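Local coordinates for MIF (Toxoplasma gondii, PDB 4DH4), which belongs to the macrophage migration inhibitory factor family, whose members are small alpha/beta proteins, and is assembled here as a trimer, at residues A14-L19 with V40-T45; L20-K25 with E85-V90; M48-S53 with R94-F99; A83-R86 with P91-R94. All coordinates share one frame; numbering follows the deposited sequence.

Contact 1. Residues A14-L19 with V40-T45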
# COMPACT_ATOMS: atom_id res chain seq x y z
N ALA A 14 -11.65 -7.40 -17.78
CA ALA A 14 -12.84 -8.22 -17.58
C ALA A 14 -12.68 -9.30 -16.50
O ALA A 14 -13.64 -9.62 -15.79
CB ALA A 14 -13.29 -8.85 -18.89
N GLN A 15 -11.47 -9.86 -16.39
CA GLN A 15 -11.10 -10.66 -15.23
C GLN A 15 -11.20 -9.78 -13.99
O GLN A 15 -11.71 -10.22 -12.95
CB GLN A 15 -9.67 -11.16 -15.34
CG GLN A 15 -9.48 -12.48 -16.03
CD GLN A 15 -8.02 -12.72 -16.36
OE1 GLN A 15 -7.47 -12.11 -17.29
NE2 GLN A 15 -7.38 -13.60 -15.61
N GLN A 16 -10.70 -8.55 -14.11
CA GLN A 16 -10.61 -7.62 -12.99
C GLN A 16 -11.99 -7.21 -12.52
O GLN A 16 -12.25 -7.16 -11.32
CB GLN A 16 -9.79 -6.38 -13.36
CG GLN A 16 -8.31 -6.66 -13.63
CD GLN A 16 -7.51 -5.38 -13.85
OE1 GLN A 16 -6.69 -5.29 -14.77
NE2 GLN A 16 -7.75 -4.38 -13.01
N ASP A 17 -12.88 -6.90 -13.47
CA ASP A 17 -14.26 -6.52 -13.15
C ASP A 17 -14.98 -7.60 -12.35
O ASP A 17 -15.58 -7.31 -11.32
CB ASP A 17 -15.05 -6.19 -14.43
CG ASP A 17 -15.06 -4.71 -14.76
OD1 ASP A 17 -15.33 -3.89 -13.84
OD2 ASP A 17 -14.81 -4.34 -15.93
N ALA A 18 -14.89 -8.85 -12.83
CA ALA A 18 -15.53 -9.99 -12.17
C ALA A 18 -14.95 -10.25 -10.77
O ALA A 18 -15.69 -10.48 -9.81
CB ALA A 18 -15.41 -11.24 -13.03
N LEU A 19 -13.62 -10.19 -10.68
CA LEU A 19 -12.92 -10.30 -9.40
C LEU A 19 -13.40 -9.24 -8.41
O LEU A 19 -13.74 -9.56 -7.26
CB LEU A 19 -11.41 -10.19 -9.60
CG LEU A 19 -10.54 -10.26 -8.34
CD1 LEU A 19 -10.77 -11.56 -7.56
CD2 LEU A 19 -9.07 -10.08 -8.70
N VAL A 40 -12.86 -1.05 -3.75
CA VAL A 40 -12.04 -2.19 -4.13
C VAL A 40 -11.17 -1.86 -5.34
O VAL A 40 -11.57 -1.07 -6.22
CB VAL A 40 -12.90 -3.48 -4.41
CG1 VAL A 40 -13.52 -4.03 -3.12
CG2 VAL A 40 -13.99 -3.21 -5.46
N GLY A 41 -9.97 -2.43 -5.40
CA GLY A 41 -9.11 -2.22 -6.56
C GLY A 41 -8.15 -3.35 -6.83
O GLY A 41 -7.90 -4.20 -5.96
N TYR A 42 -7.63 -3.36 -8.05
CA TYR A 42 -6.60 -4.31 -8.46
C TYR A 42 -5.39 -3.54 -8.93
O TYR A 42 -5.50 -2.56 -9.67
CB TYR A 42 -7.11 -5.23 -9.58
CG TYR A 42 -6.13 -6.33 -9.97
CD1 TYR A 42 -5.28 -6.18 -11.06
CD2 TYR A 42 -6.07 -7.51 -9.25
CE1 TYR A 42 -4.38 -7.18 -11.42
CE2 TYR A 42 -5.18 -8.53 -9.60
CZ TYR A 42 -4.34 -8.36 -10.69
OH TYR A 42 -3.46 -9.37 -11.04
N SER A 43 -4.22 -3.98 -8.51
CA SER A 43 -2.99 -3.36 -8.95
C SER A 43 -2.03 -4.44 -9.42
O SER A 43 -1.63 -5.30 -8.63
CB SER A 43 -2.38 -2.51 -7.82
OG SER A 43 -1.10 -2.01 -8.19
N GLN A 44 -1.69 -4.42 -10.71
CA GLN A 44 -0.69 -5.34 -11.25
C GLN A 44 0.69 -4.85 -10.80
O GLN A 44 1.13 -3.76 -11.16
CB GLN A 44 -0.75 -5.46 -12.79
CG GLN A 44 0.10 -6.62 -13.34
CD GLN A 44 0.30 -6.61 -14.86
OE1 GLN A 44 -0.49 -6.03 -15.61
NE2 GLN A 44 1.35 -7.28 -15.31
N THR A 45 1.35 -5.67 -9.98
CA THR A 45 2.69 -5.37 -9.53
C THR A 45 3.69 -5.75 -10.63
O THR A 45 3.30 -6.32 -11.66
CB THR A 45 3.03 -6.15 -8.23
OG1 THR A 45 2.99 -7.56 -8.49
CG2 THR A 45 2.05 -5.80 -7.12
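Tyr-42 and Leu-19 both place CG opposite the backbone N (chi1 -175° and 179°), which lifts the phenol ring off strand 39-44 and brings the leucine's CG toward it from helix 13-31. Leu-19 CD2 stops 4.0 Å from Tyr-42 CD2, an apolar touch that comes obliquely at one flank of the ring. Gln-16, one helical turn earlier, crosses the other flank at about a right angle. Its chain is extended beyond CG, and its amide carbon CD lies 3.7 Å from Tyr-42 CD1, with amide and ring planes 44° apart. The backbones come nearest here, with 6.9 Å between Gln-16 CA and Tyr-42 CA. These elements belong to a beta-alpha-beta unit, strand 2-7, helix 13-31 and strand 39-44, in which the helix covers two parallel strands. No hydrogen bond crosses the contact; the phenol OH is instead bonded to Val-9 O, which ties down the far end of the ring. Ile-5, Cys-7 and Ala-11 also pack against Tyr-42, as does Leu-88 from helix 70-88. Just before Tyr-42 on the strand, Val-40 and Gly-41 pair antiparallel with a strand of the second subunit, carrying the sheet across the interface.

Contact 2. Residues L20-K25 with E85-V90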
# COMPACT_ATOMS: atom_id res chain seq x y z
N LEU A 20 -13.41 -7.99 -8.85
CA LEU A 20 -13.72 -6.88 -7.95
C LEU A 20 -15.18 -6.88 -7.52
O LEU A 20 -15.49 -6.49 -6.40
CB LEU A 20 -13.29 -5.54 -8.54
CG LEU A 20 -11.79 -5.33 -8.81
CD1 LEU A 20 -11.55 -3.97 -9.43
CD2 LEU A 20 -10.93 -5.49 -7.54
N LYS A 21 -16.07 -7.33 -8.41
CA LYS A 21 -17.47 -7.54 -8.04
C LYS A 21 -17.62 -8.60 -6.95
O LYS A 21 -18.43 -8.43 -6.04
CB LYS A 21 -18.30 -7.93 -9.27
CG LYS A 21 -18.57 -6.76 -10.17
CD LYS A 21 -19.43 -7.18 -11.35
CE LYS A 21 -19.37 -6.15 -12.46
NZ LYS A 21 -19.88 -4.83 -12.03
N ASP A 22 -16.87 -9.69 -7.06
CA ASP A 22 -16.86 -10.73 -6.03
C ASP A 22 -16.30 -10.16 -4.73
O ASP A 22 -16.84 -10.41 -3.66
CB ASP A 22 -16.02 -11.93 -6.47
CG ASP A 22 -16.76 -12.87 -7.42
OD1 ASP A 22 -16.12 -13.80 -7.95
OD2 ASP A 22 -17.98 -12.68 -7.64
N ALA A 23 -15.22 -9.39 -4.84
CA ALA A 23 -14.54 -8.81 -3.68
C ALA A 23 -15.44 -7.85 -2.90
O ALA A 23 -15.55 -7.95 -1.67
CB ALA A 23 -13.26 -8.11 -4.12
N GLU A 24 -16.08 -6.91 -3.60
CA GLU A 24 -16.91 -5.91 -2.94
C GLU A 24 -18.08 -6.54 -2.17
O GLU A 24 -18.40 -6.11 -1.06
CB GLU A 24 -17.37 -4.82 -3.92
CG GLU A 24 -18.33 -5.29 -4.99
CD GLU A 24 -18.55 -4.28 -6.10
OE1 GLU A 24 -17.71 -3.38 -6.30
OE2 GLU A 24 -19.60 -4.39 -6.78
N LYS A 25 -18.70 -7.57 -2.76
CA LYS A 25 -19.82 -8.28 -2.13
C LYS A 25 -19.37 -8.98 -0.85
O LYS A 25 -20.05 -8.89 0.17
CB LYS A 25 -20.42 -9.30 -3.11
CG LYS A 25 -21.61 -10.07 -2.55
CD LYS A 25 -21.83 -11.37 -3.29
CE LYS A 25 -22.88 -12.22 -2.61
NZ LYS A 25 -22.87 -13.61 -3.14
N GLU A 85 -8.18 -17.13 -6.79
CA GLU A 85 -7.88 -18.44 -7.37
C GLU A 85 -8.74 -18.67 -8.61
O GLU A 85 -8.24 -19.09 -9.65
CB GLU A 85 -8.12 -19.54 -6.35
CG GLU A 85 -7.64 -20.91 -6.78
CD GLU A 85 -7.76 -21.90 -5.65
OE1 GLU A 85 -6.71 -22.28 -5.09
OE2 GLU A 85 -8.91 -22.27 -5.29
N ARG A 86 -10.03 -18.38 -8.45
CA ARG A 86 -11.04 -18.51 -9.50
C ARG A 86 -10.77 -17.59 -10.70
O ARG A 86 -10.82 -18.03 -11.85
CB ARG A 86 -12.41 -18.21 -8.89
CG ARG A 86 -13.64 -18.43 -9.76
CD ARG A 86 -14.88 -18.67 -8.88
NE ARG A 86 -15.31 -17.48 -8.12
CZ ARG A 86 -15.21 -17.33 -6.80
NH1 ARG A 86 -14.68 -18.29 -6.03
NH2 ARG A 86 -15.63 -16.21 -6.22
N HIS A 87 -10.47 -16.33 -10.43
CA HIS A 87 -10.32 -15.34 -11.49
C HIS A 87 -8.89 -15.16 -12.02
O HIS A 87 -8.71 -14.77 -13.18
CB HIS A 87 -10.89 -13.99 -11.06
CG HIS A 87 -12.36 -14.02 -10.80
ND1 HIS A 87 -13.29 -14.20 -11.80
CD2 HIS A 87 -13.07 -13.94 -9.65
CE1 HIS A 87 -14.50 -14.21 -11.28
NE2 HIS A 87 -14.40 -14.05 -9.98
N LEU A 88 -7.89 -15.43 -11.19
CA LEU A 88 -6.50 -15.17 -11.57
C LEU A 88 -5.64 -16.43 -11.73
O LEU A 88 -4.56 -16.37 -12.32
CB LEU A 88 -5.82 -14.21 -10.58
CG LEU A 88 -6.50 -12.88 -10.23
CD1 LEU A 88 -5.73 -12.15 -9.14
CD2 LEU A 88 -6.67 -11.98 -11.45
N GLY A 89 -6.13 -17.55 -11.20
CA GLY A 89 -5.40 -18.81 -11.22
C GLY A 89 -4.34 -18.95 -10.14
O GLY A 89 -3.57 -19.91 -10.15
N VAL A 90 -4.31 -18.00 -9.21
CA VAL A 90 -3.34 -18.00 -8.11
C VAL A 90 -3.82 -18.93 -7.01
O VAL A 90 -4.93 -18.76 -6.51
CB VAL A 90 -3.12 -16.57 -7.53
CG1 VAL A 90 -2.12 -16.59 -6.37
CG2 VAL A 90 -2.67 -15.59 -8.62
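Asp-22 OD1 takes two hydrogen bonds from the other helix, one from His-87 and one from Arg-86. The shorter comes from His-87 NE2, 2.7 Å from Asp-22 OD1 and fairly straight at 164°. Arg-86 NH2 sits 3.0 Å from Asp-22 OD1 (159°), and this bond is also a salt bridge. Both donors present their edges, the oxygen lying in the imidazole plane and close to the guanidinium plane. Neither nitrogen, however, lies in the plane of the carboxylate: they reach OD1 from opposite faces of the carboxylate, so the oxygen is held between them. Arg-86 achieves this by bending at chi3 (68°), which turns the guanidinium back toward Asp-22. Two donors on one oxygen would be expected to favour the charged carboxylate, on a side of the molecule that is partly open to solvent. The imidazole also packs against Ala-18 and Leu-19, and the carbonyl of His-87 accepts a bond from Gln-15 NE2, so helix 13-31 meets this residue at several points. The contact thus bridges helices 13-31 and 70-88 near the C-terminal end of the latter, where Gly-89 leaves the helix, while Leu-88 turns inward onto strands 2-7 and 39-44.

Contact 3. Residues M48-S53 with R94-F99. With SO4 (sulfate ion), chain B.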
# COMPACT_ATOMS: atom_id res chain seq x y z
N MET A 48 6.73 -10.65 -8.07
CA MET A 48 6.47 -10.98 -6.68
C MET A 48 6.99 -12.38 -6.39
O MET A 48 6.90 -13.28 -7.24
CB MET A 48 4.97 -10.88 -6.36
CG MET A 48 4.49 -9.45 -6.05
SD MET A 48 2.74 -9.33 -5.57
CE MET A 48 2.67 -10.54 -4.25
N ARG A 49 7.57 -12.56 -5.21
CA ARG A 49 8.03 -13.86 -4.75
C ARG A 49 7.40 -14.20 -3.40
O ARG A 49 7.11 -13.30 -2.60
CB ARG A 49 9.56 -13.88 -4.61
CG ARG A 49 10.30 -13.74 -5.95
CD ARG A 49 11.78 -13.50 -5.74
NE ARG A 49 12.45 -14.62 -5.09
CZ ARG A 49 12.86 -15.72 -5.71
NH1 ARG A 49 13.46 -16.68 -5.02
NH2 ARG A 49 12.66 -15.88 -7.02
N PHE A 50 7.18 -15.48 -3.17
CA PHE A 50 6.67 -15.97 -1.89
C PHE A 50 7.28 -17.33 -1.60
O PHE A 50 7.27 -18.22 -2.45
CB PHE A 50 5.13 -16.03 -1.89
CG PHE A 50 4.52 -16.53 -0.60
CD1 PHE A 50 4.97 -16.06 0.64
CD2 PHE A 50 3.47 -17.45 -0.62
CE1 PHE A 50 4.41 -16.52 1.84
CE2 PHE A 50 2.89 -17.92 0.58
CZ PHE A 50 3.37 -17.44 1.81
N GLY A 51 7.83 -17.46 -0.40
CA GLY A 51 8.48 -18.70 0.02
C GLY A 51 9.75 -19.05 -0.74
O GLY A 51 10.15 -20.21 -0.77
N GLY A 52 10.38 -18.04 -1.35
CA GLY A 52 11.56 -18.25 -2.20
C GLY A 52 11.25 -18.72 -3.61
O GLY A 52 12.13 -19.21 -4.32
N SER A 53 9.99 -18.56 -4.02
CA SER A 53 9.54 -18.99 -5.34
C SER A 53 8.91 -17.85 -6.11
O SER A 53 8.17 -17.04 -5.54
CB SER A 53 8.56 -20.16 -5.22
OG SER A 53 8.02 -20.49 -6.50
N ARG A 94 -1.07 -19.34 -1.67
CA ARG A 94 -0.02 -18.37 -2.00
C ARG A 94 -0.55 -16.94 -1.97
O ARG A 94 0.01 -16.04 -2.59
CB ARG A 94 0.65 -18.71 -3.34
CG ARG A 94 1.56 -19.93 -3.21
CD ARG A 94 2.28 -20.30 -4.49
NE ARG A 94 3.26 -19.31 -4.94
CZ ARG A 94 4.46 -19.09 -4.38
NH1 ARG A 94 4.85 -19.76 -3.30
NH2 ARG A 94 5.27 -18.19 -4.92
N ILE A 95 -1.64 -16.74 -1.23
CA ILE A 95 -2.23 -15.41 -1.07
C ILE A 95 -2.21 -15.00 0.39
O ILE A 95 -2.74 -15.72 1.26
CB ILE A 95 -3.69 -15.38 -1.60
CG1 ILE A 95 -3.70 -15.74 -3.09
CG2 ILE A 95 -4.34 -14.00 -1.36
CD1 ILE A 95 -5.08 -16.03 -3.63
N TYR A 96 -1.57 -13.86 0.66
CA TYR A 96 -1.60 -13.25 1.99
C TYR A 96 -2.65 -12.16 2.00
O TYR A 96 -2.68 -11.30 1.11
CB TYR A 96 -0.26 -12.61 2.35
CG TYR A 96 0.76 -13.49 3.06
CD1 TYR A 96 0.40 -14.71 3.65
CD2 TYR A 96 2.09 -13.06 3.17
CE1 TYR A 96 1.36 -15.50 4.30
CE2 TYR A 96 3.05 -13.83 3.83
CZ TYR A 96 2.67 -15.05 4.39
OH TYR A 96 3.62 -15.82 5.05
N THR A 97 -3.52 -12.19 3.00
CA THR A 97 -4.47 -11.10 3.24
C THR A 97 -4.18 -10.53 4.63
O THR A 97 -4.14 -11.29 5.60
CB THR A 97 -5.94 -11.58 3.16
OG1 THR A 97 -6.17 -12.22 1.89
CG2 THR A 97 -6.89 -10.40 3.28
N THR A 98 -3.96 -9.22 4.71
CA THR A 98 -3.74 -8.57 6.01
C THR A 98 -4.80 -7.52 6.27
O THR A 98 -5.30 -6.88 5.33
CB THR A 98 -2.31 -7.97 6.16
OG1 THR A 98 -2.14 -6.88 5.25
CG2 THR A 98 -1.25 -9.03 5.90
N PHE A 99 -5.12 -7.34 7.55
CA PHE A 99 -6.26 -6.55 7.98
C PHE A 99 -5.83 -5.41 8.88
O PHE A 99 -4.93 -5.57 9.71
CB PHE A 99 -7.28 -7.45 8.68
CG PHE A 99 -7.83 -8.53 7.80
CD1 PHE A 99 -9.05 -8.36 7.14
CD2 PHE A 99 -7.11 -9.71 7.58
CE1 PHE A 99 -9.55 -9.35 6.29
CE2 PHE A 99 -7.61 -10.71 6.72
CZ PHE A 99 -8.83 -10.52 6.09
S SO4 B . -0.20 -4.25 6.26
O1 SO4 B . 0.02 -5.69 6.44
O2 SO4 B . -0.09 -3.95 4.84
O3 SO4 B . -1.52 -3.93 6.77
O4 SO4 B . 0.84 -3.55 7.01
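Phe-50 and Tyr-96 form the tightly packed part of this contact, a T-shaped pair in which the edge of the phenylalanine points at the face of the tyrosine. The ring centroids are 4.7 Å apart and the planes stand at 62°; Phe-50 CE1 comes to 3.4 Å from Tyr-96 CZ. Both rings are buried, and the tyrosine OH is bonded to Tyr-37 O of the third subunit, which fixes the ring's outer end. The other side is polar and partly open to solvent, held by hydrogen bonds rather than by ring packing. There Phe-50 to Ser-53 make a type I' turn, with Gly-51 and Gly-52 at positive phi, and Arg-94 reaches across to it. Bent at chi3 (66°), Arg-94 brings its end onto one carbonyl: NH1 lies 3.0 Å from Phe-50 O and NH2 3.2 Å from Phe-50 O. That oxygen also accepts Ser-53 N, so three donors meet on it. A weak bond runs from Arg-94 NH2 to Ser-53 O, 3.2 Å away. Phe-50 CB lies over one face of the guanidinium, while NE bonds to Pro-56 O and NH2 is shared with Asp-55 O. Farther along the strand, Thr-98 OG1 donates to sulfate O1 at 2.7 Å; Arg-61 NE and, from the third subunit, Arg-61 NH1, Lys-2 and Lys-102 also hydrogen-bond to this ion, probably from the crystallisation liquor. Strand 95-102 lies beside strand 58-65 at one border of the chain's sheet, under helix 70-88, and both it and strand 48-50 pair antiparallel with the third subunit.

Contact 4. Residues A83-R86 with P91-R94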
# COMPACT_ATOMS: atom_id res chain seq x y z
N ALA A 83 -11.69 -16.17 -4.62
CA ALA A 83 -11.99 -15.35 -5.80
C ALA A 83 -10.75 -15.11 -6.67
O ALA A 83 -10.83 -15.15 -7.90
CB ALA A 83 -12.61 -14.03 -5.37
N CYS A 84 -9.61 -14.87 -6.03
CA CYS A 84 -8.35 -14.70 -6.75
C CYS A 84 -7.96 -16.01 -7.45
O CYS A 84 -7.46 -15.99 -8.57
CB CYS A 84 -7.23 -14.26 -5.81
SG CYS A 84 -7.39 -12.53 -5.23
N GLU A 85 -8.18 -17.13 -6.79
CA GLU A 85 -7.88 -18.44 -7.37
C GLU A 85 -8.74 -18.67 -8.61
O GLU A 85 -8.24 -19.09 -9.65
CB GLU A 85 -8.12 -19.54 -6.35
CG GLU A 85 -7.64 -20.91 -6.78
CD GLU A 85 -7.76 -21.90 -5.65
OE1 GLU A 85 -6.71 -22.28 -5.09
OE2 GLU A 85 -8.91 -22.27 -5.29
N ARG A 86 -10.03 -18.38 -8.45
CA ARG A 86 -11.04 -18.51 -9.50
C ARG A 86 -10.77 -17.59 -10.70
O ARG A 86 -10.82 -18.03 -11.85
CB ARG A 86 -12.41 -18.21 -8.89
CG ARG A 86 -13.64 -18.43 -9.76
CD ARG A 86 -14.88 -18.67 -8.88
NE ARG A 86 -15.31 -17.48 -8.12
CZ ARG A 86 -15.21 -17.33 -6.80
NH1 ARG A 86 -14.68 -18.29 -6.03
NH2 ARG A 86 -15.63 -16.21 -6.22
N PRO A 91 -2.98 -19.92 -6.61
CA PRO A 91 -3.36 -20.86 -5.55
C PRO A 91 -3.67 -20.09 -4.28
O PRO A 91 -2.91 -19.18 -3.92
CB PRO A 91 -2.10 -21.70 -5.35
CG PRO A 91 -1.32 -21.55 -6.60
CD PRO A 91 -1.63 -20.19 -7.13
N LYS A 92 -4.77 -20.42 -3.61
CA LYS A 92 -5.16 -19.65 -2.43
C LYS A 92 -4.12 -19.67 -1.32
O LYS A 92 -3.95 -18.68 -0.61
CB LYS A 92 -6.58 -19.97 -1.93
CG LYS A 92 -6.87 -21.40 -1.55
CD LYS A 92 -8.32 -21.48 -1.05
CE LYS A 92 -8.87 -22.88 -1.11
NZ LYS A 92 -10.30 -22.89 -0.70
N ASN A 93 -3.38 -20.78 -1.21
CA ASN A 93 -2.29 -20.89 -0.23
C ASN A 93 -1.05 -20.04 -0.54
O ASN A 93 -0.10 -20.03 0.25
CB ASN A 93 -1.92 -22.36 0.06
CG ASN A 93 -1.16 -23.04 -1.08
OD1 ASN A 93 -0.83 -22.44 -2.11
ND2 ASN A 93 -0.87 -24.33 -0.89
N ARG A 94 -1.07 -19.34 -1.67
CA ARG A 94 -0.02 -18.37 -2.00
C ARG A 94 -0.55 -16.94 -1.97
O ARG A 94 0.01 -16.04 -2.59
CB ARG A 94 0.65 -18.71 -3.34
CG ARG A 94 1.56 -19.93 -3.21
CD ARG A 94 2.28 -20.30 -4.49
NE ARG A 94 3.26 -19.31 -4.94
CZ ARG A 94 4.46 -19.09 -4.38
NH1 ARG A 94 4.85 -19.76 -3.30
NH2 ARG A 94 5.27 -18.19 -4.92
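Glu-85 and Pro-91 bring their CA atoms to 5.4 Å as the chain leaves helix 70-88 and doubles back. This is the return leg of the beta-alpha-beta unit of strand 58-65, helix 70-88 and strand 95-102: the chain passes through a short 3-10 turn at Lys-92 and Asn-93, closed by Arg-94 N bonding to Pro-91 O at 2.9 Å. Across the contact, with chi1 at -171°, the Glu-85 chain leads away from its own N and carries the carboxylate over the start of that turn. The single hydrogen bond comes from the backbone: Lys-92 N gives its hydrogen to Glu-85 OE1 at 3.1 Å, with an N-H...O angle of 157°. The amide approaches from above the carboxylate plane, 48° out of it. One side-chain oxygen thus ties the last turns of the helix to the turn that follows, and the first amide of the 3-10 segment finds its acceptor there. Two carbons lie close to the same oxygen: Pro-91 CA and Lys-92 CG, each 3.7 Å from Glu-85 OE1. The lysine chain then runs on, extended beyond CG, crossing the glutamate and packing against Asp-111 of the third subunit. The opposite charges of the two residues probably attract each other but do not pair directly: Lys-92 NZ remains 4.8 Å from Glu-85 OE2.

From the N terminus, contact 1 is first to close, bringing strand 39-44 back under the start of helix 13-31. Contact 2 begins within that loop, on the next turns of the same helix, but closes only at the end of helix 70-88, so it crosses contact 1; Leu-19 against His-87 joins them. Contact 3 opens just after contact 1 has closed and crosses contact 2, since its second segment lies beyond residue 90. Contact 4, a short loop within contact 3's span, ends on the same stretch at the shared Arg-94 and has Glu-85 and Arg-86 in common with contact 2. Together they tie the helix pair to the sheet, with contacts 1 and 3 reaching its two border strands.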